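Local coordinates for protein inositol polyphosphate multikinase alpha (Arabidopsis thaliana, PDB 4FRF) that phosphorylates several inositol phosphates at the expense of ATP, converting inositol 1,4,5-trisphosphate in two steps to inositol 1,3,4,5,6-pentakisphosphate, at residues N200-F206 against D242-D248; P83-D87 against T155-F159; S118-R122 against S257-F261; K195-E199 against I247-L252. All coordinates share one frame. Residues are numbered along the deposited sequence.

Contact 1: N200-F206 against D242-D248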
loop_
_atom_site.group_PDB
_atom_site.type_symbol
_atom_site.label_atom_id
_atom_site.label_comp_id
_atom_site.label_asym_id
_atom_site.label_seq_id
_atom_site.Cartn_x
_atom_site.Cartn_y
_atom_site.Cartn_z
ATOM N N ASN A 200 -9.982 4.414 2.539
ATOM C CA ASN A 200 -11.347 3.918 2.704
ATOM C C ASN A 200 -12.038 3.417 1.418
ATOM O O ASN A 200 -12.580 2.319 1.406
ATOM C CB ASN A 200 -12.209 4.965 3.407
ATOM C CG ASN A 200 -11.506 5.587 4.620
ATOM O OD1 ASN A 200 -11.400 6.806 4.723
ATOM N ND2 ASN A 200 -11.054 4.750 5.547
ATOM N N GLN A 201 -12.028 4.213 0.346
ATOM C CA GLN A 201 -12.890 3.912 -0.804
ATOM C C GLN A 201 -12.710 2.485 -1.305
ATOM O O GLN A 201 -11.588 2.035 -1.525
ATOM C CB GLN A 201 -12.711 4.942 -1.952
ATOM C CG GLN A 201 -11.537 4.695 -2.926
ATOM C CD GLN A 201 -11.852 3.662 -4.010
ATOM O OE1 GLN A 201 -13.014 3.321 -4.255
ATOM N NE2 GLN A 201 -10.809 3.146 -4.649
ATOM N N THR A 202 -13.824 1.771 -1.463
ATOM C CA THR A 202 -13.795 0.437 -2.069
ATOM C C THR A 202 -14.647 0.359 -3.331
ATOM O O THR A 202 -15.054 -0.722 -3.737
ATOM C CB THR A 202 -14.274 -0.673 -1.088
ATOM O OG1 THR A 202 -15.687 -0.575 -0.897
ATOM C CG2 THR A 202 -13.576 -0.563 0.257
ATOM N N LEU A 203 -14.878 1.499 -3.973
ATOM C CA LEU A 203 -15.751 1.552 -5.140
ATOM C C LEU A 203 -15.038 1.090 -6.401
ATOM O O LEU A 203 -15.564 0.275 -7.175
ATOM C CB LEU A 203 -16.296 2.963 -5.326
ATOM C CG LEU A 203 -16.977 3.572 -4.096
ATOM C CD1 LEU A 203 -17.031 5.110 -4.171
ATOM C CD2 LEU A 203 -18.367 2.985 -3.905
ATOM N N TYR A 204 -13.841 1.614 -6.621
ATOM C CA TYR A 204 -13.107 1.282 -7.836
ATOM C C TYR A 204 -11.711 0.771 -7.504
ATOM O O TYR A 204 -11.120 1.159 -6.480
ATOM C CB TYR A 204 -13.023 2.498 -8.769
ATOM C CG TYR A 204 -14.361 3.127 -9.077
ATOM C CD1 TYR A 204 -15.143 2.661 -10.125
ATOM C CD2 TYR A 204 -14.852 4.176 -8.311
ATOM C CE1 TYR A 204 -16.379 3.219 -10.404
ATOM C CE2 TYR A 204 -16.086 4.750 -8.586
ATOM C CZ TYR A 204 -16.844 4.266 -9.629
ATOM O OH TYR A 204 -18.075 4.820 -9.903
ATOM N N HIS A 205 -11.235 -0.165 -8.331
ATOM C CA HIS A 205 -9.825 -0.538 -8.363
ATOM C C HIS A 205 -9.198 0.051 -9.613
ATOM O O HIS A 205 -9.555 -0.327 -10.750
ATOM C CB HIS A 205 -9.663 -2.050 -8.389
ATOM C CG HIS A 205 -9.917 -2.704 -7.073
ATOM N ND1 HIS A 205 -10.168 -4.056 -6.951
ATOM C CD2 HIS A 205 -9.959 -2.195 -5.816
ATOM C CE1 HIS A 205 -10.356 -4.350 -5.677
ATOM N NE2 HIS A 205 -10.230 -3.241 -4.967
ATOM N N PHE A 206 -8.251 0.957 -9.410
ATOM C CA PHE A 206 -7.663 1.687 -10.513
ATOM C C PHE A 206 -6.510 0.937 -11.193
ATOM O O PHE A 206 -5.380 1.405 -11.198
ATOM C CB PHE A 206 -7.231 3.071 -10.043
ATOM C CG PHE A 206 -8.380 3.987 -9.753
ATOM C CD1 PHE A 206 -9.039 4.655 -10.796
ATOM C CD2 PHE A 206 -8.858 4.131 -8.460
ATOM C CE1 PHE A 206 -10.116 5.504 -10.535
ATOM C CE2 PHE A 206 -9.937 4.964 -8.184
ATOM C CZ PHE A 206 -10.564 5.663 -9.226
ATOM N N ASP A 242 -14.676 -2.603 -10.537
ATOM C CA ASP A 242 -15.385 -2.444 -9.279
ATOM C C ASP A 242 -14.593 -3.072 -8.162
ATOM O O ASP A 242 -14.369 -4.280 -8.147
ATOM C CB ASP A 242 -16.784 -3.049 -9.370
ATOM C CG ASP A 242 -17.664 -2.311 -10.366
ATOM O OD1 ASP A 242 -17.844 -1.078 -10.193
ATOM O OD2 ASP A 242 -18.124 -2.940 -11.353
ATOM N N GLY A 243 -14.023 -2.220 -7.323
ATOM C CA GLY A 243 -13.412 -2.678 -6.092
ATOM C C GLY A 243 -14.519 -3.267 -5.269
ATOM O O GLY A 243 -15.375 -2.537 -4.773
ATOM N N ASN A 244 -14.603 -4.589 -5.242
ATOM C CA ASN A 244 -15.763 -5.219 -4.665
ATOM C C ASN A 244 -15.726 -5.218 -3.161
ATOM O O ASN A 244 -15.793 -6.265 -2.537
ATOM C CB ASN A 244 -15.936 -6.619 -5.211
ATOM C CG ASN A 244 -16.469 -6.614 -6.617
ATOM O OD1 ASN A 244 -17.220 -5.717 -6.998
ATOM N ND2 ASN A 244 -16.054 -7.589 -7.416
ATOM N N GLY A 245 -15.669 -4.023 -2.582
ATOM C CA GLY A 245 -15.589 -3.880 -1.144
ATOM C C GLY A 245 -14.187 -4.163 -0.624
ATOM O O GLY A 245 -14.005 -4.525 0.533
ATOM N N VAL A 246 -13.198 -3.992 -1.497
ATOM C CA VAL A 246 -11.795 -4.154 -1.147
ATOM C C VAL A 246 -11.059 -2.899 -1.599
ATOM O O VAL A 246 -11.132 -2.532 -2.765
ATOM C CB VAL A 246 -11.188 -5.378 -1.875
ATOM C CG1 VAL A 246 -9.724 -5.549 -1.515
ATOM C CG2 VAL A 246 -11.964 -6.626 -1.554
ATOM N N ILE A 247 -10.363 -2.226 -0.685
ATOM C CA ILE A 247 -9.657 -1.001 -1.053
ATOM C C ILE A 247 -8.694 -1.253 -2.213
ATOM O O ILE A 247 -8.398 -2.405 -2.537
ATOM C CB ILE A 247 -8.879 -0.373 0.130
ATOM C CG1 ILE A 247 -7.665 -1.218 0.511
ATOM C CG2 ILE A 247 -9.805 -0.034 1.317
ATOM C CD1 ILE A 247 -6.702 -0.476 1.436
ATOM N N ASP A 248 -8.236 -0.178 -2.868
ATOM C CA ASP A 248 -7.216 -0.317 -3.914
ATOM C C ASP A 248 -5.824 -0.299 -3.294
ATOM O O ASP A 248 -5.099 0.693 -3.390
ATOM C CB ASP A 248 -7.337 0.781 -4.963
ATOM C CG ASP A 248 -6.588 0.440 -6.233
ATOM O OD1 ASP A 248 -5.757 -0.490 -6.177
ATOM O OD2 ASP A 248 -6.852 1.055 -7.292
#
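H205, with chi1 near -75° (m), brings its imidazole against the G243-I247 backbone. Its NE2 donates to V246 O in a very short 2.5 Å hydrogen bond and more weakly to I247 O at 3.2 Å. One ring face lies against G243, whose CA sits 3.4 Å from the ring centroid in a CH-pi contact; a CB there would collide with H205 CD2. Q201 folds back on its own segment (chi1 and chi2 both p): OE1 accepts from L203 N (2.6 Å) and Y204 N (3.0 Å), while NE2 donates to Y204 O (2.7 Å). Strands 204-205 and 241-242 make a two-stranded antiparallel sheet, Y204 and D242 being a non-hydrogen-bonded pair. The CA-to-CB bond of Y204 points away from D242-D248; with chi1 m its ring meets F35 edge-to-face and OH hydrogen-bonds S38 OG. T202 (p) sets OG1 3.3 Å from G245 CA and CG2 3.7 Å from I247 N. D248, N-cap of helix 249-265, is t, and its OD2 accepts from F206 N at 2.5 Å.

Contact 2: P83-D87 against T155-F159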
loop_
_atom_site.group_PDB
_atom_site.type_symbol
_atom_site.label_atom_id
_atom_site.label_comp_id
_atom_site.label_asym_id
_atom_site.label_seq_id
_atom_site.Cartn_x
_atom_site.Cartn_y
_atom_site.Cartn_z
ATOM N N PRO A 83 3.391 25.051 -19.251
ATOM C CA PRO A 83 3.354 24.049 -18.207
ATOM C C PRO A 83 4.455 23.024 -18.352
ATOM O O PRO A 83 4.693 22.533 -19.451
ATOM C CB PRO A 83 2.004 23.381 -18.435
ATOM C CG PRO A 83 1.784 23.479 -19.925
ATOM C CD PRO A 83 2.552 24.685 -20.408
ATOM N N SER A 84 5.137 22.724 -17.250
ATOM C CA SER A 84 5.893 21.479 -17.122
ATOM C C SER A 84 4.927 20.416 -16.643
ATOM O O SER A 84 4.093 20.683 -15.782
ATOM C CB SER A 84 7.027 21.629 -16.108
ATOM O OG SER A 84 7.971 22.610 -16.510
ATOM N N VAL A 85 5.041 19.213 -17.193
ATOM C CA VAL A 85 4.115 18.122 -16.865
ATOM C C VAL A 85 4.848 16.772 -16.642
ATOM O O VAL A 85 5.892 16.527 -17.237
ATOM C CB VAL A 85 3.022 17.979 -17.961
ATOM C CG1 VAL A 85 3.651 17.729 -19.294
ATOM C CG2 VAL A 85 2.075 16.852 -17.629
ATOM N N MET A 86 4.321 15.931 -15.750
ATOM C CA MET A 86 4.902 14.584 -15.518
ATOM C C MET A 86 3.856 13.510 -15.256
ATOM O O MET A 86 2.933 13.712 -14.479
ATOM C CB MET A 86 5.909 14.589 -14.366
ATOM C CG MET A 86 6.480 13.196 -14.070
ATOM S SD MET A 86 7.289 13.056 -12.461
ATOM C CE MET A 86 8.976 13.422 -12.925
ATOM N N ASP A 87 4.043 12.344 -15.859
ATOM C CA ASP A 87 3.085 11.272 -15.688
ATOM C C ASP A 87 3.695 9.998 -15.094
ATOM O O ASP A 87 4.574 9.365 -15.699
ATOM C CB ASP A 87 2.338 10.983 -16.985
ATOM C CG ASP A 87 3.143 10.142 -17.952
ATOM O OD1 ASP A 87 4.151 10.648 -18.496
ATOM O OD2 ASP A 87 2.738 8.984 -18.208
ATOM N N THR A 155 15.108 12.568 -10.772
ATOM C CA THR A 155 14.134 13.020 -11.731
ATOM C C THR A 155 13.053 13.852 -11.067
ATOM O O THR A 155 12.705 14.933 -11.551
ATOM C CB THR A 155 13.487 11.863 -12.413
ATOM O OG1 THR A 155 14.498 11.073 -13.041
ATOM C CG2 THR A 155 12.503 12.358 -13.456
ATOM N N LEU A 156 12.535 13.355 -9.948
ATOM C CA LEU A 156 11.469 14.040 -9.229
ATOM C C LEU A 156 11.923 15.380 -8.727
ATOM O O LEU A 156 11.111 16.206 -8.337
ATOM C CB LEU A 156 10.978 13.203 -8.062
ATOM C CG LEU A 156 9.961 12.129 -8.423
ATOM C CD1 LEU A 156 9.709 11.260 -7.227
ATOM C CD2 LEU A 156 8.679 12.764 -8.876
ATOM N N ARG A 157 13.230 15.583 -8.709
ATOM C CA ARG A 157 13.784 16.844 -8.262
ATOM C C ARG A 157 14.094 17.737 -9.459
ATOM O O ARG A 157 13.956 18.959 -9.389
ATOM C CB ARG A 157 15.037 16.611 -7.426
ATOM C CG ARG A 157 15.445 17.817 -6.607
ATOM C CD ARG A 157 16.782 17.601 -5.954
ATOM N NE ARG A 157 16.802 16.364 -5.188
ATOM C CZ ARG A 157 16.580 16.298 -3.881
ATOM N NH1 ARG A 157 16.329 17.412 -3.194
ATOM N NH2 ARG A 157 16.618 15.120 -3.257
ATOM N N LYS A 158 14.516 17.117 -10.554
ATOM C CA LYS A 158 14.639 17.818 -11.806
ATOM C C LYS A 158 13.310 18.481 -12.107
ATOM O O LYS A 158 13.246 19.681 -12.398
ATOM C CB LYS A 158 14.981 16.842 -12.926
ATOM C CG LYS A 158 16.461 16.541 -13.088
ATOM C CD LYS A 158 16.663 15.471 -14.155
ATOM C CE LYS A 158 18.101 15.409 -14.632
ATOM N NZ LYS A 158 18.309 14.248 -15.544
ATOM N N PHE A 159 12.239 17.706 -11.956
ATOM C CA PHE A 159 10.902 18.151 -12.320
ATOM C C PHE A 159 10.523 19.502 -11.694
ATOM O O PHE A 159 9.607 20.173 -12.170
ATOM C CB PHE A 159 9.871 17.082 -11.956
ATOM C CG PHE A 159 8.468 17.457 -12.309
ATOM C CD1 PHE A 159 8.018 17.347 -13.604
ATOM C CD2 PHE A 159 7.596 17.928 -11.338
ATOM C CE1 PHE A 159 6.725 17.728 -13.942
ATOM C CE2 PHE A 159 6.303 18.310 -11.669
ATOM C CZ PHE A 159 5.869 18.207 -12.972
#
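The F159 ring meets the strand P83-D87 partly by its edge: F159 CE1 lies 3.4 Å from V85 C, a carbonyl carbon near the ring plane, and F159 CE1 is only 3.3 Å from M86 CB. No hydrogen bond joins the two segments. M86 is the main strand side chain in the contact. Extended through chi1 and chi2 (both t), it carries SD to 4.8 Å from the centroid of the F159 ring, an oblique Met-aromatic contact, and goes on to the last turn of the helix, where SD is 3.9 Å from L156 CD2 and CE 3.7 Å from T155 CG2. Alternation along the strand sets the pattern: CA-to-CB of S84 and M86 points toward the helix, that of V85 away. T155 and F159, one turn apart and linked by F159 N to T155 O at 2.8 Å, both direct CB toward the strand. This is helix-on-sheet packing within the kinase fold. Strand 83-90 is the middle one of the five-stranded antiparallel sheet, between 121-130 and 209-216; F159 also meets Y215 of the latter edge-to-face, M86 touches F126 of the former, and L156 packs on F258 and F261 of helix 249-265.

Contact 3: S118-R122 against S257-F261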
loop_
_atom_site.group_PDB
_atom_site.type_symbol
_atom_site.label_atom_id
_atom_site.label_comp_id
_atom_site.label_asym_id
_atom_site.label_seq_id
_atom_site.Cartn_x
_atom_site.Cartn_y
_atom_site.Cartn_z
ATOM N N SER A 118 10.502 -2.042 -6.981
ATOM C CA SER A 118 11.272 -1.483 -5.883
ATOM C C SER A 118 10.464 -0.472 -5.088
ATOM O O SER A 118 10.316 -0.596 -3.882
ATOM C CB SER A 118 12.567 -0.857 -6.392
ATOM O OG SER A 118 12.425 0.539 -6.604
ATOM N N SER A 119 9.925 0.524 -5.765
ATOM C CA SER A 119 9.116 1.535 -5.081
ATOM C C SER A 119 7.662 1.402 -5.479
ATOM O O SER A 119 7.292 0.492 -6.240
ATOM C CB SER A 119 9.637 2.915 -5.405
ATOM O OG SER A 119 11.051 2.886 -5.442
ATOM N N GLY A 120 6.820 2.286 -4.976
ATOM C CA GLY A 120 5.396 2.186 -5.323
ATOM C C GLY A 120 4.988 2.354 -6.809
ATOM O O GLY A 120 3.845 2.058 -7.176
ATOM N N PHE A 121 5.918 2.787 -7.664
ATOM C CA PHE A 121 5.533 3.567 -8.837
ATOM C C PHE A 121 6.605 3.639 -9.929
ATOM O O PHE A 121 7.652 2.998 -9.820
ATOM C CB PHE A 121 5.206 4.963 -8.391
ATOM C CG PHE A 121 6.347 5.656 -7.729
ATOM C CD1 PHE A 121 6.559 5.525 -6.360
ATOM C CD2 PHE A 121 7.198 6.470 -8.465
ATOM C CE1 PHE A 121 7.606 6.192 -5.731
ATOM C CE2 PHE A 121 8.229 7.154 -7.856
ATOM C CZ PHE A 121 8.443 7.009 -6.480
ATOM N N ARG A 122 6.365 4.478 -10.945
ATOM C CA ARG A 122 7.215 4.513 -12.143
ATOM C C ARG A 122 7.025 5.799 -12.977
ATOM O O ARG A 122 6.024 5.940 -13.690
ATOM C CB ARG A 122 6.911 3.305 -13.023
ATOM C CG ARG A 122 8.049 2.880 -13.922
ATOM C CD ARG A 122 7.559 2.090 -15.153
ATOM N NE ARG A 122 6.426 1.208 -14.876
ATOM C CZ ARG A 122 5.972 0.280 -15.719
ATOM N NH1 ARG A 122 6.564 0.083 -16.891
ATOM N NH2 ARG A 122 4.929 -0.465 -15.392
ATOM N N SER A 257 4.461 5.373 -1.099
ATOM C CA SER A 257 5.852 5.499 -1.478
ATOM C C SER A 257 6.049 6.846 -2.212
ATOM O O SER A 257 6.844 7.711 -1.795
ATOM C CB SER A 257 6.232 4.340 -2.389
ATOM O OG SER A 257 7.620 4.305 -2.643
ATOM N N PHE A 258 5.267 7.067 -3.257
ATOM C CA PHE A 258 5.364 8.319 -3.937
ATOM C C PHE A 258 5.309 9.477 -2.941
ATOM O O PHE A 258 6.167 10.345 -2.971
ATOM C CB PHE A 258 4.292 8.460 -5.012
ATOM C CG PHE A 258 4.615 9.502 -6.051
ATOM C CD1 PHE A 258 5.385 9.176 -7.165
ATOM C CD2 PHE A 258 4.152 10.810 -5.915
ATOM C CE1 PHE A 258 5.679 10.138 -8.133
ATOM C CE2 PHE A 258 4.447 11.769 -6.866
ATOM C CZ PHE A 258 5.227 11.439 -7.968
ATOM N N ILE A 259 4.340 9.473 -2.029
ATOM C CA ILE A 259 4.198 10.617 -1.116
ATOM C C ILE A 259 5.471 10.825 -0.315
ATOM O O ILE A 259 5.836 11.963 0.023
ATOM C CB ILE A 259 2.989 10.484 -0.161
ATOM C CG1 ILE A 259 1.686 10.687 -0.927
ATOM C CG2 ILE A 259 3.060 11.527 0.962
ATOM C CD1 ILE A 259 0.520 11.078 -0.034
ATOM N N ASN A 260 6.181 9.734 -0.053
ATOM C CA ASN A 260 7.374 9.814 0.780
ATOM C C ASN A 260 8.553 10.437 0.054
ATOM O O ASN A 260 9.288 11.241 0.648
ATOM C CB ASN A 260 7.759 8.448 1.345
ATOM C CG ASN A 260 8.867 8.540 2.364
ATOM O OD1 ASN A 260 10.017 8.196 2.076
ATOM N ND2 ASN A 260 8.545 9.068 3.548
ATOM N N PHE A 261 8.729 10.071 -1.228
ATOM C CA PHE A 261 9.799 10.643 -2.066
ATOM C C PHE A 261 9.688 12.154 -2.106
ATOM O O PHE A 261 10.667 12.879 -1.922
ATOM C CB PHE A 261 9.696 10.128 -3.472
ATOM C CG PHE A 261 10.412 8.857 -3.708
ATOM C CD1 PHE A 261 11.516 8.823 -4.541
ATOM C CD2 PHE A 261 9.900 7.660 -3.236
ATOM C CE1 PHE A 261 12.135 7.614 -4.859
ATOM C CE2 PHE A 261 10.532 6.443 -3.525
ATOM C CZ PHE A 261 11.640 6.420 -4.336
#
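The chain leaves helix 115-118 at S119 and turns through G120 into strand 121-130, coming closest to helix 249-265 where the CA atoms of G120 and S257 are 5.1 Å apart. This suits a glycine: a CB on G120 would clash with S257 CB. The backbone is fastened here by G120 N donating to S257 OG at 3.2 Å, with S257 in its t rotamer. I247 of the second subunit packs on S257. Beyond the turn, F121 (chi1 p) points its ring at the helix and joins F258 and F261 in an aromatic cluster of two T-shaped pairs. The edge of F258 meets the face of F121 (centroids 4.8 Å apart, planes at 77°), and F121 in turn presents its edge to the face of F261 (4.9 Å, 82°). S119 OG lies 3.7 Å from F261 CZ. The contact pins the start of a sheet strand to the C-terminal helix; F121 and F258 touch V88 of strand 83-90, and S119 and F261 touch V149 and R153 of helix 149-158.

Contact 4: K195-E199 against I247-L252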
loop_
_atom_site.group_PDB
_atom_site.type_symbol
_atom_site.label_atom_id
_atom_site.label_comp_id
_atom_site.label_asym_id
_atom_site.label_seq_id
_atom_site.Cartn_x
_atom_site.Cartn_y
_atom_site.Cartn_z
ATOM N N LYS A 195 -4.664 10.086 -0.697
ATOM C CA LYS A 195 -4.279 8.969 0.141
ATOM C C LYS A 195 -5.397 8.644 1.117
ATOM O O LYS A 195 -5.908 7.518 1.134
ATOM C CB LYS A 195 -2.999 9.266 0.908
ATOM C CG LYS A 195 -2.664 8.207 1.964
ATOM C CD LYS A 195 -1.509 8.644 2.814
ATOM C CE LYS A 195 -1.630 8.099 4.202
ATOM N NZ LYS A 195 -1.127 9.094 5.226
ATOM N N THR A 196 -5.789 9.638 1.919
ATOM C CA THR A 196 -6.902 9.457 2.815
ATOM C C THR A 196 -7.980 8.714 2.075
ATOM O O THR A 196 -8.351 7.623 2.458
ATOM C CB THR A 196 -7.492 10.768 3.267
ATOM O OG1 THR A 196 -6.566 11.449 4.113
ATOM C CG2 THR A 196 -8.785 10.520 4.025
ATOM N N TRP A 197 -8.452 9.283 0.973
ATOM C CA TRP A 197 -9.539 8.665 0.250
ATOM C C TRP A 197 -9.248 7.193 -0.037
ATOM O O TRP A 197 -10.091 6.331 0.210
ATOM C CB TRP A 197 -9.858 9.427 -1.042
ATOM C CG TRP A 197 -11.076 8.899 -1.771
ATOM C CD1 TRP A 197 -12.343 8.818 -1.284
ATOM C CD2 TRP A 197 -11.133 8.409 -3.121
ATOM N NE1 TRP A 197 -13.182 8.279 -2.230
ATOM C CE2 TRP A 197 -12.465 8.028 -3.370
ATOM C CE3 TRP A 197 -10.186 8.253 -4.142
ATOM C CZ2 TRP A 197 -12.878 7.487 -4.596
ATOM C CZ3 TRP A 197 -10.600 7.697 -5.364
ATOM C CH2 TRP A 197 -11.929 7.327 -5.574
ATOM N N PHE A 198 -8.042 6.902 -0.508
ATOM C CA PHE A 198 -7.719 5.543 -0.933
ATOM C C PHE A 198 -7.635 4.563 0.234
ATOM O O PHE A 198 -7.688 3.345 0.046
ATOM C CB PHE A 198 -6.430 5.519 -1.734
ATOM C CG PHE A 198 -6.636 5.665 -3.192
ATOM C CD1 PHE A 198 -6.715 4.548 -4.005
ATOM C CD2 PHE A 198 -6.741 6.918 -3.767
ATOM C CE1 PHE A 198 -6.912 4.679 -5.375
ATOM C CE2 PHE A 198 -6.927 7.059 -5.124
ATOM C CZ PHE A 198 -7.026 5.938 -5.933
ATOM N N GLU A 199 -7.532 5.104 1.437
ATOM C CA GLU A 199 -7.561 4.296 2.636
ATOM C C GLU A 199 -8.928 3.649 2.802
ATOM O O GLU A 199 -9.022 2.442 3.035
ATOM C CB GLU A 199 -7.177 5.140 3.861
ATOM C CG GLU A 199 -5.796 5.785 3.695
ATOM C CD GLU A 199 -5.163 6.287 4.983
ATOM O OE1 GLU A 199 -5.698 7.228 5.614
ATOM O OE2 GLU A 199 -4.040 5.850 5.271
ATOM N N ILE A 247 -10.363 -2.226 -0.685
ATOM C CA ILE A 247 -9.657 -1.001 -1.053
ATOM C C ILE A 247 -8.694 -1.253 -2.213
ATOM O O ILE A 247 -8.398 -2.405 -2.537
ATOM C CB ILE A 247 -8.879 -0.373 0.130
ATOM C CG1 ILE A 247 -7.665 -1.218 0.511
ATOM C CG2 ILE A 247 -9.805 -0.034 1.317
ATOM C CD1 ILE A 247 -6.702 -0.476 1.436
ATOM N N ASP A 248 -8.236 -0.178 -2.868
ATOM C CA ASP A 248 -7.216 -0.317 -3.914
ATOM C C ASP A 248 -5.824 -0.299 -3.294
ATOM O O ASP A 248 -5.099 0.693 -3.390
ATOM C CB ASP A 248 -7.337 0.781 -4.963
ATOM C CG ASP A 248 -6.588 0.440 -6.233
ATOM O OD1 ASP A 248 -5.757 -0.490 -6.177
ATOM O OD2 ASP A 248 -6.852 1.055 -7.292
ATOM N N HIS A 249 -5.485 -1.393 -2.597
ATOM C CA HIS A 249 -4.249 -1.464 -1.790
ATOM C C HIS A 249 -3.004 -1.311 -2.675
ATOM O O HIS A 249 -2.094 -0.516 -2.369
ATOM C CB HIS A 249 -4.199 -2.752 -0.961
ATOM C CG HIS A 249 -4.424 -4.001 -1.758
ATOM N ND1 HIS A 249 -3.415 -4.632 -2.450
ATOM C CD2 HIS A 249 -5.519 -4.792 -1.891
ATOM C CE1 HIS A 249 -3.890 -5.731 -3.021
ATOM N NE2 HIS A 249 -5.162 -5.854 -2.691
ATOM N N ASN A 250 -3.046 -1.949 -3.838
ATOM C CA ASN A 250 -1.994 -1.791 -4.812
ATOM C C ASN A 250 -1.689 -0.320 -5.137
ATOM O O ASN A 250 -0.556 0.134 -4.997
ATOM C CB ASN A 250 -2.339 -2.543 -6.064
ATOM C CG ASN A 250 -1.523 -2.110 -7.224
ATOM O OD1 ASN A 250 -0.337 -2.407 -7.308
ATOM N ND2 ASN A 250 -2.150 -1.406 -8.146
ATOM N N PHE A 251 -2.711 0.427 -5.518
ATOM C CA PHE A 251 -2.573 1.867 -5.683
ATOM C C PHE A 251 -2.111 2.547 -4.389
ATOM O O PHE A 251 -1.215 3.381 -4.412
ATOM C CB PHE A 251 -3.892 2.479 -6.147
ATOM C CG PHE A 251 -3.744 3.828 -6.789
ATOM C CD1 PHE A 251 -3.526 3.943 -8.161
ATOM C CD2 PHE A 251 -3.877 4.987 -6.042
ATOM C CE1 PHE A 251 -3.421 5.166 -8.746
ATOM C CE2 PHE A 251 -3.786 6.225 -6.642
ATOM C CZ PHE A 251 -3.551 6.313 -7.988
ATOM N N LEU A 252 -2.734 2.203 -3.263
ATOM C CA LEU A 252 -2.494 2.945 -2.017
ATOM C C LEU A 252 -1.038 2.815 -1.613
ATOM O O LEU A 252 -0.425 3.770 -1.101
ATOM C CB LEU A 252 -3.397 2.436 -0.891
ATOM C CG LEU A 252 -3.169 3.106 0.469
ATOM C CD1 LEU A 252 -3.314 4.617 0.350
ATOM C CD2 LEU A 252 -4.113 2.547 1.544
#
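Two helices of the kinase fold pack here through apolar side chains: the last turns of helix 187-200 rest on the N-terminal turn of helix 249-265, at the subunit interface. F198 lies at the centre, its CA-to-CB bond directed toward the other segment. Its ring forms an offset stack with that of F251, centroids 4.3 Å apart and planes at 18°, while F198 CD1 lies 3.9 Å from D248 CB near the plane of the ring. L252 reaches between neighbouring turns, CD1 3.9 Å from F198 CB and 4.0 Å from K195 O, and CD2 4.0 Å from E199 CA. I247 fits against the end of the segment, with CB 3.9 Å from F198 O. The charged side chains of helix 187-200 reach the second subunit, where K195 NZ forms a salt bridge with OE2 of that chain's E199. D248 is the N-cap of helix 249-265; its OD2 accepts from F206 N, and OD1 accepts the capping hydrogen bond from F251 N at 3.2 Å.

In the fold
From the N terminus, contact 2 opens first, on strand 83-90, and contact 3 at the head of the neighbouring strand 121-130. Contact 2 closes at the end of helix 149-158 while contact 3 is still open, so the two cross; they meet where L156 packs on F258 and F261. Contacts 4 and 1 open in succession, at the end of helix 187-200 and on into strand 204-205. Contact 1 closes in the loop after strand 241-242, contact 4 at the start of helix 249-265 and contact 3 further along it, so 1 nests within 4 and both within 3. Contacts 1 and 4 share I247 and D248. Helix 249-265 ties the sheet to helix 187-200.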